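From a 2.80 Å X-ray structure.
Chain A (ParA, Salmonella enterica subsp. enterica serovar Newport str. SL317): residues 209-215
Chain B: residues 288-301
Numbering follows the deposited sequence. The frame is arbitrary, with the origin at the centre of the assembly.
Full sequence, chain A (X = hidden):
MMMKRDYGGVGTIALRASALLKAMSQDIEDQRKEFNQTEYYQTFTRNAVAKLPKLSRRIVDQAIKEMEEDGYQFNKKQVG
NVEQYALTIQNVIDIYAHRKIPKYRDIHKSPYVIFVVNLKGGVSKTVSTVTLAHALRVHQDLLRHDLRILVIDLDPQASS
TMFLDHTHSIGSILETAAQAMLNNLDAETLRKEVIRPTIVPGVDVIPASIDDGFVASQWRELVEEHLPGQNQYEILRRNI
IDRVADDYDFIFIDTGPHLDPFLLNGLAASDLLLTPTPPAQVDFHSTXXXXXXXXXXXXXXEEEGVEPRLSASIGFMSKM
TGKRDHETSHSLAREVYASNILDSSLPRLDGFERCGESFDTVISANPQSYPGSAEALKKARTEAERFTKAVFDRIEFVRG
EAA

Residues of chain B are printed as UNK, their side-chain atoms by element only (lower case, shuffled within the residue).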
# COMPACT_ATOMS: atom_id res chain seq x y z
N SER A 209 -2.61 -11.72 8.68
CA SER A 209 -2.86 -10.81 9.81
C SER A 209 -1.81 -9.72 9.91
O SER A 209 -0.76 -9.83 9.30
CB SER A 209 -2.87 -11.59 11.12
OG SER A 209 -2.99 -10.73 12.23
N ILE A 210 -2.10 -8.68 10.68
CA ILE A 210 -1.15 -7.58 10.89
C ILE A 210 0.08 -8.18 11.55
O ILE A 210 1.23 -7.83 11.25
CB ILE A 210 -1.69 -6.55 11.87
CG1 ILE A 210 -3.19 -6.78 12.06
CG2 ILE A 210 -1.34 -5.14 11.40
CD1 ILE A 210 -3.78 -6.18 13.34
N ASP A 211 -0.20 -9.09 12.48
CA ASP A 211 0.79 -9.79 13.26
C ASP A 211 1.80 -10.54 12.44
O ASP A 211 2.81 -11.01 12.98
CB ASP A 211 0.09 -10.74 14.22
CG ASP A 211 -0.75 -10.01 15.25
OD1 ASP A 211 -1.08 -8.84 15.02
OD2 ASP A 211 -1.08 -10.60 16.29
N ASP A 212 1.56 -10.69 11.13
CA ASP A 212 2.53 -11.39 10.29
C ASP A 212 3.71 -10.46 10.08
O ASP A 212 4.77 -10.87 9.62
CB ASP A 212 1.92 -11.79 8.95
CG ASP A 212 0.88 -12.89 9.08
OD1 ASP A 212 1.06 -13.76 9.96
OD2 ASP A 212 -0.11 -12.89 8.32
N GLY A 213 3.52 -9.20 10.43
CA GLY A 213 4.60 -8.25 10.28
C GLY A 213 5.78 -8.59 11.16
O GLY A 213 6.94 -8.44 10.76
N PHE A 214 5.49 -9.05 12.38
CA PHE A 214 6.53 -9.42 13.32
C PHE A 214 7.28 -10.67 12.86
O PHE A 214 8.50 -10.77 13.05
CB PHE A 214 5.92 -9.66 14.71
CG PHE A 214 5.01 -8.55 15.18
CD1 PHE A 214 3.64 -8.58 14.89
CD2 PHE A 214 5.52 -7.46 15.89
CE1 PHE A 214 2.79 -7.54 15.30
CE2 PHE A 214 4.68 -6.41 16.30
CZ PHE A 214 3.31 -6.46 16.01
N VAL A 215 6.55 -11.60 12.23
CA VAL A 215 7.13 -12.84 11.73
C VAL A 215 7.98 -12.56 10.50
O VAL A 215 9.12 -13.04 10.38
CB VAL A 215 6.06 -13.86 11.36
CG1 VAL A 215 6.70 -15.21 11.08
CG2 VAL A 215 5.04 -13.98 12.48
N UNK B 288 -7.37 1.45 13.01
CA UNK B 288 -7.63 0.96 14.37
C UNK B 288 -6.78 -0.26 14.71
O UNK B 288 -6.25 -0.37 15.82
c UNK B 288 -9.98 1.80 14.96
c UNK B 288 -11.44 1.40 14.97
c UNK B 288 -9.11 0.62 14.54
c UNK B 288 -9.56 2.23 16.34
N UNK B 289 -6.65 -1.19 13.77
CA UNK B 289 -5.83 -2.37 14.01
C UNK B 289 -4.37 -1.93 14.11
O UNK B 289 -3.62 -2.40 14.98
n UNK B 289 -9.13 -5.46 10.17
c UNK B 289 -6.02 -3.40 12.87
c UNK B 289 -6.94 -4.53 13.24
c UNK B 289 -8.16 -4.60 12.34
c UNK B 289 -7.87 -5.27 10.98
N UNK B 290 -3.96 -1.02 13.23
CA UNK B 290 -2.59 -0.54 13.25
C UNK B 290 -2.30 0.06 14.61
O UNK B 290 -1.38 -0.36 15.31
c UNK B 290 1.59 2.20 12.24
c UNK B 290 -0.98 1.09 12.20
c UNK B 290 -0.72 2.25 12.92
o UNK B 290 2.84 2.79 12.22
c UNK B 290 1.36 1.04 11.53
c UNK B 290 0.07 0.49 11.51
c UNK B 290 0.56 2.81 12.94
c UNK B 290 -2.36 0.49 12.17
N UNK B 291 -3.10 1.04 15.01
CA UNK B 291 -2.89 1.68 16.29
C UNK B 291 -2.89 0.66 17.41
O UNK B 291 -2.21 0.83 18.41
c UNK B 291 -3.98 3.90 15.61
c UNK B 291 -3.97 2.72 16.57
c UNK B 291 -2.65 4.62 15.70
c UNK B 291 -5.15 4.82 15.93
N UNK B 292 -3.63 -0.42 17.25
CA UNK B 292 -3.70 -1.38 18.33
C UNK B 292 -2.42 -2.16 18.51
O UNK B 292 -2.24 -2.82 19.53
o UNK B 292 -5.30 -2.79 19.46
c UNK B 292 -4.55 -3.52 17.31
c UNK B 292 -4.90 -2.34 18.17
N UNK B 293 -1.53 -2.03 17.53
CA UNK B 293 -0.26 -2.74 17.53
C UNK B 293 0.98 -1.93 17.87
O UNK B 293 2.06 -2.51 17.96
c UNK B 293 -3.17 -7.06 16.62
c UNK B 293 -0.01 -3.36 16.16
c UNK B 293 -1.63 -5.15 16.63
c UNK B 293 -0.30 -4.83 16.06
n UNK B 293 -3.53 -8.23 16.11
n UNK B 293 -3.88 -6.49 17.60
n UNK B 293 -2.10 -6.44 16.15
N UNK B 294 0.86 -0.62 18.05
CA UNK B 294 2.04 0.18 18.34
C UNK B 294 2.68 -0.20 19.66
O UNK B 294 3.90 -0.25 19.79
c UNK B 294 1.69 1.66 18.36
c UNK B 294 0.99 3.78 17.26
c UNK B 294 2.56 2.22 16.11
c UNK B 294 1.37 2.32 17.03
N UNK B 295 1.87 -0.49 20.68
CA UNK B 295 2.58 -0.83 21.91
C UNK B 295 3.64 -1.92 21.74
O UNK B 295 4.76 -1.74 22.19
c UNK B 295 0.41 -0.37 20.89
c UNK B 295 0.31 -0.29 22.41
c UNK B 295 1.45 -1.22 22.87
N UNK B 296 3.30 -3.02 21.08
CA UNK B 296 4.24 -4.11 20.89
C UNK B 296 5.48 -3.61 20.17
O UNK B 296 6.61 -4.04 20.46
c UNK B 296 3.57 -5.25 20.12
c UNK B 296 1.16 -4.80 20.96
o UNK B 296 0.67 -4.26 19.94
o UNK B 296 0.71 -4.54 22.11
c UNK B 296 2.32 -5.82 20.81
N UNK B 297 5.28 -2.68 19.25
CA UNK B 297 6.39 -2.11 18.51
C UNK B 297 7.31 -1.27 19.40
O UNK B 297 8.52 -1.24 19.21
c UNK B 297 4.94 -2.03 16.49
s UNK B 297 5.30 -1.70 14.79
c UNK B 297 5.86 -1.26 17.38
c UNK B 297 6.65 -2.82 14.65
N UNK B 298 6.75 -0.59 20.39
CA UNK B 298 7.60 0.18 21.26
C UNK B 298 8.41 -0.79 22.12
O UNK B 298 9.59 -0.57 22.38
c UNK B 298 6.76 1.12 22.13
c UNK B 298 5.99 2.18 21.33
c UNK B 298 6.94 3.08 20.60
c UNK B 298 5.11 2.98 22.25
N UNK B 299 7.78 -1.88 22.55
CA UNK B 299 8.48 -2.85 23.38
C UNK B 299 9.73 -3.41 22.71
O UNK B 299 10.70 -3.74 23.38
c UNK B 299 7.55 -4.00 23.77
o UNK B 299 6.05 -5.87 25.08
c UNK B 299 5.48 -4.76 24.96
o UNK B 299 4.26 -4.59 25.22
c UNK B 299 6.30 -3.57 24.50
N UNK B 300 9.72 -3.54 21.38
CA UNK B 300 10.91 -4.05 20.70
C UNK B 300 12.07 -3.07 20.88
O UNK B 300 13.24 -3.47 20.96
c UNK B 300 10.63 -4.30 19.22
o UNK B 300 9.08 -6.75 17.00
c UNK B 300 9.95 -6.04 17.51
c UNK B 300 9.83 -5.58 18.95
n UNK B 300 11.02 -5.64 16.85
N UNK B 301 11.75 -1.78 20.95
CA UNK B 301 12.79 -0.78 21.17
C UNK B 301 13.27 -1.03 22.60
O UNK B 301 14.45 -1.27 22.83
c UNK B 301 13.00 1.05 18.67
c UNK B 301 12.22 0.63 21.02
c UNK B 301 11.78 1.04 19.61
c UNK B 301 11.10 2.40 19.65

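Position 288 carries four carbons, forked at the second, and lies out of reach of the 209-215 stretch. The fork identifies L288(B).

Position 289 has four carbons in a row ending in nitrogen. Its CA-to-CB bond points toward the 209-215 stretch, but the chain's end leads away. Its second side-chain carbon touches I210(A). This is K289(B); K289(B) CG lies 3.6 Å from I210(A) CD1.

Position 290 has one carbon, then a six-carbon ring bearing an oxygen. Its CA-to-CB bond points away from the 209-215 stretch. It is Y290(B).

Position 291 repeats the four-carbon fork, out of reach: L291(B).

Position 292 has one carbon carrying an oxygen and a carbon. It makes no contact with the 209-215 stretch. It is T292(B).

Position 293 has three carbons, a nitrogen, then a carbon carrying two more nitrogens. Its CA-to-CB bond points toward the 209-215 stretch, and the side chain meets I210(A), D211(A) and F214(A). The guanidinium makes it R293(B). R293(B) NE and R293(B) NH2 each donate a hydrogen bond of 2.8 Å to D211(A) OD1, as part of a salt bridge. I210(A) CD1 sits over one face of the guanidinium, 3.3 Å from R293(B) NE.

Position 294 is forked at its second carbon, and its CA-to-CB bond points away: L294(B).

Position 295 has three carbons closing a ring onto the backbone nitrogen. It is out of reach of the 209-215 stretch. It is P295(B).

Position 296 has three carbons, the third carrying two oxygens. Its CB is 4.1 Å from F214(A) CE2. A carboxylate on this length of chain means E296(B).

Position 297 is unbranched: two carbons, a sulfur, one carbon. Its second carbon lies near F214(A). Thus it is M297(B), and M297(B) CG makes an apolar contact with F214(A) CE2 at 4.4 Å.

Position 298 has the four-carbon fork, out of reach of the 209-215 stretch: L298(B).

Position 299 has three carbons, the third carrying two oxygens. It is exposed and out of reach: E299(B).

Position 300 has three carbons, the third carrying one oxygen and one nitrogen. The oxygen lies at the F214(A) ring edge. The amide gives Q300(B), with Q300(B) OE1 3.8 Å from F214(A) CD2.

Position 301 again has the four-carbon fork, out of reach of the 209-215 stretch: L301(B).

The contact centres on R293(B). Its charge is paired with D211(A) at the guanidinium edge, while I210(A) covers one face. The F214(A) ring extends the contact along the helix to M297(B) and Q300(B), and R293(B) CG lies at the ring edge, 4.0 Å from F214(A) CZ. On chain A, a type I turn from S209(A) to D212(A) carries I210(A) and D211(A). S209(A) OG accepts from D211(A) N at 3.2 Å, a capping bond within this turn.

Chain B, residues 288-301: LKYLTRLPEMLEQL
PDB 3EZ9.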